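Local coordinates for NAD(P)-dependent oxidoreductase (Pseudomonas putida, PDB 7A3W), which catalyses NADPH-dependent reduction of imines, and also conjugate reduction and reductive amination, at the interface of chains A and B. Sequence-based numbering; all coordinates share one arbitrary frame. Chains: chain A/B, NAD(P)-dependent oxidoreductase.

Contact 1: the interface of chains A and B. Residues chain A 18, 129-131; chain B 238-240.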
loop_
_atom_site.group_PDB
_atom_site.type_symbol
_atom_site.label_atom_id
_atom_site.label_comp_id
_atom_site.label_asym_id
_atom_site.label_seq_id
_atom_site.Cartn_x
_atom_site.Cartn_y
_atom_site.Cartn_z
ATOM N N ALA A 18 -20.076 -4.631 -15.223
ATOM C CA ALA A 18 -18.651 -4.947 -15.444
ATOM C C ALA A 18 -18.314 -6.274 -14.774
ATOM O O ALA A 18 -17.625 -7.122 -15.423
ATOM C CB ALA A 18 -17.771 -3.821 -14.944
ATOM N N TYR A 129 -10.645 -7.208 -9.469
ATOM C CA TYR A 129 -11.315 -6.674 -10.677
ATOM C C TYR A 129 -11.754 -7.848 -11.553
ATOM O O TYR A 129 -11.291 -8.982 -11.378
ATOM C CB TYR A 129 -10.375 -5.721 -11.416
ATOM C CG TYR A 129 -10.117 -4.432 -10.687
ATOM C CD1 TYR A 129 -11.059 -3.424 -10.736
ATOM C CD2 TYR A 129 -8.967 -4.221 -9.944
ATOM C CE1 TYR A 129 -10.874 -2.232 -10.069
ATOM C CE2 TYR A 129 -8.771 -3.034 -9.253
ATOM C CZ TYR A 129 -9.705 -2.017 -9.362
ATOM O OH TYR A 129 -9.538 -0.825 -8.724
ATOM N N PRO A 130 -12.691 -7.606 -12.492
ATOM C CA PRO A 130 -13.267 -8.681 -13.301
ATOM C C PRO A 130 -12.222 -9.559 -14.007
ATOM O O PRO A 130 -12.439 -10.764 -14.080
ATOM C CB PRO A 130 -14.129 -7.897 -14.287
ATOM C CG PRO A 130 -14.594 -6.696 -13.485
ATOM C CD PRO A 130 -13.340 -6.299 -12.748
ATOM N N LYS A 131 -11.118 -8.954 -14.483
ATOM C CA LYS A 131 -10.062 -9.684 -15.234
ATOM C C LYS A 131 -9.496 -10.831 -14.396
ATOM O O LYS A 131 -8.939 -11.779 -15.011
ATOM C CB LYS A 131 -8.960 -8.717 -15.688
ATOM C CG LYS A 131 -8.132 -8.116 -14.562
ATOM C CD LYS A 131 -7.170 -7.019 -15.003
ATOM C CE LYS A 131 -6.376 -6.464 -13.842
ATOM N NZ LYS A 131 -5.469 -7.490 -13.260
ATOM N N GLU B 238 -13.917 -0.690 -18.757
ATOM C CA GLU B 238 -14.613 -2.007 -18.785
ATOM C C GLU B 238 -14.348 -2.832 -17.512
ATOM O O GLU B 238 -15.158 -3.759 -17.236
ATOM C CB GLU B 238 -14.289 -2.782 -20.062
ATOM C CG GLU B 238 -12.865 -3.278 -20.149
ATOM C CD GLU B 238 -11.856 -2.189 -20.481
ATOM O OE1 GLU B 238 -10.669 -2.423 -20.253
ATOM O OE2 GLU B 238 -12.268 -1.083 -20.914
ATOM N N GLN B 239 -13.285 -2.563 -16.750
ATOM C CA GLN B 239 -12.985 -3.341 -15.517
ATOM C C GLN B 239 -13.846 -2.806 -14.370
ATOM O O GLN B 239 -14.515 -3.610 -13.654
ATOM C CB GLN B 239 -11.493 -3.272 -15.197
ATOM C CG GLN B 239 -10.637 -4.067 -16.169
ATOM C CD GLN B 239 -10.949 -5.540 -16.094
ATOM O OE1 GLN B 239 -10.923 -6.133 -15.023
ATOM N NE2 GLN B 239 -11.226 -6.147 -17.232
ATOM N N ALA B 240 -13.881 -1.489 -14.229
ATOM C CA ALA B 240 -14.671 -0.797 -13.195
ATOM C C ALA B 240 -14.585 0.698 -13.464
ATOM O O ALA B 240 -13.483 1.161 -13.809
ATOM C CB ALA B 240 -14.166 -1.129 -11.816
HETATM O O HOH W 1 -15.650 -6.278 -17.199
#

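Contact 2: the interface of chains A and B. Residues chain A 245, 249, 252, 269; chain B 181-182, 185.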
loop_
_atom_site.group_PDB
_atom_site.type_symbol
_atom_site.label_atom_id
_atom_site.label_comp_id
_atom_site.label_asym_id
_atom_site.label_seq_id
_atom_site.Cartn_x
_atom_site.Cartn_y
_atom_site.Cartn_z
ATOM N N HIS A 245 9.630 9.833 11.954
ATOM C CA HIS A 245 8.654 9.653 10.851
ATOM C C HIS A 245 8.079 11.007 10.462
ATOM O O HIS A 245 8.006 11.306 9.256
ATOM C CB HIS A 245 7.532 8.674 11.236
ATOM C CG HIS A 245 7.921 7.244 11.111
ATOM N ND1 HIS A 245 8.501 6.541 12.149
ATOM C CD2 HIS A 245 7.776 6.363 10.105
ATOM C CE1 HIS A 245 8.715 5.284 11.760
ATOM N NE2 HIS A 245 8.268 5.151 10.536
ATOM N N GLN A 249 8.439 12.885 6.853
ATOM C CA GLN A 249 7.251 13.065 5.985
ATOM C C GLN A 249 6.965 14.556 5.820
ATOM O O GLN A 249 6.292 14.875 4.846
ATOM C CB GLN A 249 6.025 12.288 6.468
ATOM C CG GLN A 249 5.198 11.743 5.316
ATOM C CD GLN A 249 5.851 10.569 4.604
ATOM O OE1 GLN A 249 6.919 10.100 4.973
ATOM N NE2 GLN A 249 5.204 10.081 3.554
ATOM N N VAL A 252 8.649 15.107 2.630
ATOM C CA VAL A 252 7.760 14.573 1.550
ATOM C C VAL A 252 6.668 15.617 1.274
ATOM O O VAL A 252 6.450 15.978 0.109
ATOM C CB VAL A 252 7.194 13.198 1.942
ATOM C CG1 VAL A 252 6.185 12.709 0.928
ATOM C CG2 VAL A 252 8.310 12.159 2.140
ATOM N N TYR A 269 -1.863 10.591 6.800
ATOM C CA TYR A 269 -0.805 9.919 7.592
ATOM C C TYR A 269 -0.247 10.894 8.636
ATOM O O TYR A 269 -0.097 10.519 9.798
ATOM C CB TYR A 269 0.287 9.419 6.657
ATOM C CG TYR A 269 1.570 9.049 7.339
ATOM C CD1 TYR A 269 1.671 7.880 8.080
ATOM C CD2 TYR A 269 2.672 9.882 7.273
ATOM C CE1 TYR A 269 2.855 7.526 8.700
ATOM C CE2 TYR A 269 3.864 9.533 7.876
ATOM C CZ TYR A 269 3.961 8.344 8.569
ATOM O OH TYR A 269 5.154 7.979 9.119
ATOM N N TYR B 181 8.187 7.059 -0.479
ATOM C CA TYR B 181 7.763 7.144 0.935
ATOM C C TYR B 181 6.403 7.829 1.041
ATOM O O TYR B 181 5.676 7.496 1.966
ATOM C CB TYR B 181 8.866 7.763 1.789
ATOM C CG TYR B 181 9.829 6.721 2.307
ATOM C CD1 TYR B 181 9.373 5.739 3.164
ATOM C CD2 TYR B 181 11.186 6.756 2.004
ATOM C CE1 TYR B 181 10.233 4.753 3.636
ATOM C CE2 TYR B 181 12.068 5.826 2.534
ATOM C CZ TYR B 181 11.588 4.826 3.369
ATOM O OH TYR B 181 12.422 3.893 3.930
ATOM N N ALA B 182 6.039 8.683 0.084
ATOM C CA ALA B 182 4.661 9.219 0.041
ATOM C C ALA B 182 3.692 8.041 -0.143
ATOM O O ALA B 182 2.718 7.925 0.604
ATOM C CB ALA B 182 4.526 10.243 -1.041
ATOM N N PHE B 185 3.901 5.492 3.249
ATOM C CA PHE B 185 3.266 5.919 4.519
ATOM C C PHE B 185 1.783 6.237 4.300
ATOM O O PHE B 185 0.973 5.968 5.235
ATOM C CB PHE B 185 4.070 7.006 5.223
ATOM C CG PHE B 185 5.247 6.411 5.943
ATOM C CD1 PHE B 185 5.062 5.432 6.918
ATOM C CD2 PHE B 185 6.537 6.755 5.583
ATOM C CE1 PHE B 185 6.139 4.825 7.535
ATOM C CE2 PHE B 185 7.619 6.138 6.202
ATOM C CZ PHE B 185 7.420 5.176 7.172
HETATM O O HOH W 2 2.481 10.036 2.477
#

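Contact 3: the interface of chains A and B. Residues chain A 183, 186-187, 190, 219; chain B 183, 186-187, 190, 219.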
loop_
_atom_site.group_PDB
_atom_site.type_symbol
_atom_site.label_atom_id
_atom_site.label_comp_id
_atom_site.label_asym_id
_atom_site.label_seq_id
_atom_site.Cartn_x
_atom_site.Cartn_y
_atom_site.Cartn_z
ATOM N N PHE A 183 -8.161 -0.216 3.315
ATOM C CA PHE A 183 -6.716 -0.387 3.149
ATOM C C PHE A 183 -6.377 -0.246 1.669
ATOM O O PHE A 183 -5.514 0.586 1.311
ATOM C CB PHE A 183 -6.301 -1.740 3.732
ATOM C CG PHE A 183 -4.937 -2.211 3.330
ATOM C CD1 PHE A 183 -3.862 -1.335 3.209
ATOM C CD2 PHE A 183 -4.728 -3.545 3.042
ATOM C CE1 PHE A 183 -2.616 -1.793 2.821
ATOM C CE2 PHE A 183 -3.485 -3.985 2.621
ATOM C CZ PHE A 183 -2.426 -3.117 2.529
ATOM N N GLY A 186 -7.122 3.409 0.066
ATOM C CA GLY A 186 -6.216 4.387 0.713
ATOM C C GLY A 186 -4.795 4.207 0.206
ATOM O O GLY A 186 -4.098 5.198 -0.063
ATOM N N ALA A 187 -4.351 2.950 0.099
ATOM C CA ALA A 187 -3.029 2.622 -0.431
ATOM C C ALA A 187 -2.892 3.000 -1.914
ATOM O O ALA A 187 -1.812 3.458 -2.333
ATOM C CB ALA A 187 -2.746 1.159 -0.192
ATOM N N ALA A 190 -2.481 6.659 -2.229
ATOM C CA ALA A 190 -1.099 6.979 -1.819
ATOM C C ALA A 190 -0.183 6.704 -3.008
ATOM O O ALA A 190 0.714 7.508 -3.255
ATOM C CB ALA A 190 -0.681 6.172 -0.606
ATOM N N LEU A 219 6.105 -2.895 2.752
ATOM C CA LEU A 219 4.770 -2.783 3.391
ATOM C C LEU A 219 4.273 -4.171 3.830
ATOM O O LEU A 219 3.701 -4.302 4.886
ATOM C CB LEU A 219 3.800 -2.114 2.414
ATOM C CG LEU A 219 2.394 -1.867 2.964
ATOM C CD1 LEU A 219 2.411 -0.943 4.181
ATOM C CD2 LEU A 219 1.491 -1.299 1.883
ATOM N N PHE B 183 4.020 7.133 -1.064
ATOM C CA PHE B 183 3.263 5.899 -1.313
ATOM C C PHE B 183 3.268 5.050 -0.042
ATOM O O PHE B 183 2.219 4.648 0.445
ATOM C CB PHE B 183 3.879 5.176 -2.512
ATOM C CG PHE B 183 3.449 3.745 -2.689
ATOM C CD1 PHE B 183 2.140 3.355 -2.454
ATOM C CD2 PHE B 183 4.372 2.767 -3.029
ATOM C CE1 PHE B 183 1.745 2.030 -2.597
ATOM C CE2 PHE B 183 3.978 1.451 -3.190
ATOM C CZ PHE B 183 2.676 1.069 -2.942
ATOM N N GLY B 186 1.401 6.739 3.128
ATOM C CA GLY B 186 -0.028 6.837 2.786
ATOM C C GLY B 186 -0.691 5.471 2.838
ATOM O O GLY B 186 -1.801 5.357 3.382
ATOM N N ALA B 187 -0.007 4.442 2.320
ATOM C CA ALA B 187 -0.500 3.056 2.312
ATOM C C ALA B 187 -0.522 2.478 3.732
ATOM O O ALA B 187 -1.445 1.729 4.053
ATOM C CB ALA B 187 0.339 2.220 1.374
ATOM N N ALA B 190 -3.431 3.888 5.532
ATOM C CA ALA B 190 -4.631 3.193 5.004
ATOM C C ALA B 190 -4.753 1.842 5.709
ATOM O O ALA B 190 -5.857 1.452 6.049
ATOM C CB ALA B 190 -4.534 3.004 3.498
ATOM N N LEU B 219 -2.884 -5.037 -4.810
ATOM C CA LEU B 219 -2.244 -3.714 -5.019
ATOM C C LEU B 219 -1.011 -3.875 -5.919
ATOM O O LEU B 219 -0.793 -3.045 -6.808
ATOM C CB LEU B 219 -1.902 -3.083 -3.674
ATOM C CG LEU B 219 -1.281 -1.685 -3.752
ATOM C CD1 LEU B 219 -2.267 -0.692 -4.359
ATOM C CD2 LEU B 219 -0.860 -1.199 -2.369
#

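Contact 1: the interface of chains A and B
The loop B:Glu238 to B:Ala240 of one subunit meets the Rossmann domain of the other at two places: the first turn of helix 18-29, at A:Ala18 in the glycine-rich GxGxxG loop, and the stretch from A:Tyr129 into the 3-10 helix 130-132. B:Gln239 carries the contact. Its CG lies beside the backbone N and anti to the carbonyl carbon (chi1 -71°), and a bend at chi2 (-64°) turns the amide against chain A. There the backbone N of A:Lys131 donates to the amide oxygen OE1 of B:Gln239 at 2.9 Å. The donor N lies in the plane of the side-chain carbonyl, on a lone pair, the bond fairly straight with 150° at the hydrogen. Glutamine suits the place because its long, flexible arm ends in a carbonyl oxygen that can accept from a backbone N-H. The lysine chain crosses that arm at about a right angle, laying its CB 3.8 Å from B:Gln239 CD. A:Pro130, whose compact ring can pack close to a backbone, slides past in the opposite direction, CD lying 4.1 Å from B:Gln239 CA. The methyl CB of B:Ala240 reaches the ring edge of A:Tyr129, in plane, 3.9 Å from CE1. Farther along, a water joins two carbonyl oxygens, 2.8 Å from A:Ala18 O and 2.6 Å from B:Glu238 O. Small A:Ala18 lets the loop come close. Since B:Gln239 and B:Ala240 also line an NADPH pocket, the contact helps build a cofactor site shared between subunits.

Contact 2: the interface of chains A and B
B:Phe185 places its CB over the centre of the A:Tyr269 ring, 3.5 Å from the centroid, in a CH-pi contact, while that tyrosine's phenol OH comes back over one face of the phenylalanine ring, offset toward the rim. CB of A:Gln249, from the tyrosine's own chain, meets the A:Tyr269 edge in plane. On the same face of B:Phe185 as the phenol oxygen stands the imidazole of A:His245, edge-to-face: the planes are 86° apart, with the CD2-NE2 edge directed at the far rim around CZ. A:Tyr269 reaches this position with CG anti to its backbone N (chi1 165°). A phenylalanine suits the place, one broad face taking both the phenol oxygen and the imidazole edge.

A:Gln249, bent at chi2, rests OE1 3.4 Å from CD2 of B:Phe185, with its amide plane nearly perpendicular to the ring. The nitrogen of the same amide, NE2, donates to the helix carbonyl oxygen of B:Tyr181 at 3.1 Å. The donor stands well above the carbonyl plane, away from a lone pair. Glutamine suits because it offers a donor to the backbone while its oxygen lies against the ring. A water 2.9 Å from A:Gln249 NE2 also touches B:Ala182 O, so the nitrogen serves two consecutive helix carbonyls, one through water. A:Val252 CG1 packs on B:Ala182 CB at 3.6 Å. The contact docks helices 242-258 and 264-278 onto the partner's helix 173-200 and, since B:Tyr181 also lines chain B's NADPH pocket, probably steadies that stretch of the cofactor site.

Contact 3: the interface of chains A and B
Methyl-to-methyl packing centres on A:Ala187 and B:Ala187, which lie side by side where helix 173-200 faces its own copy, CB to CB at 3.6 Å and the backbones almost as close, CA to CA at 3.8 Å. Because the residue meets itself, the contact lies at the two-fold axis, and a small side chain suits a spot where two helix backbones nearly touch. Leucine methyls close in from helix 205-232: A:Leu219, its CG anti to the backbone N (chi1 -177°), extends CD2 to within 3.7 Å of B:Ala187 CB, and B:Leu219 does the same to A:Ala187. The branched leucine end supplies the apolar bulk that alanine lacks.

Methyl-to-backbone contacts mark how close the paired helices come. A:Ala190 CB rests on B:Gly186, which has no side chain, 3.5 Å from CA, and the symmetric pair repeats it. The rings of A:Phe183 and B:Phe183 are more peripheral, turning their CD1-CE1 edges toward the partner's backbone around residues 187 and 190.

Polar bonding between the chains plays no part here, and the patch depends on close fit and burial of apolar surface. The methyl CB of B:Ala190 ends 3.4 Å from the carbonyl oxygen O of A:Phe183.

Contact 3 lies at the two-fold axis, with contact 2 about 11 Å away and contact 1 about 21 Å away, measured between the centres of their C-alpha atoms; contacts 1 and 2 are about 31 Å apart. Helix 173-200 runs through contacts 2 and 3, packing on its own copy and on the partner's helices. The loop of contact 1 leads, in the same chain, into helix 242-258, whose copy in the other chain serves contact 2. Contacts 2 and 3 join the helical parts of the subunits, and contact 1 carries the partner's loop to the Rossmann domain, which probably holds the cofactor site together.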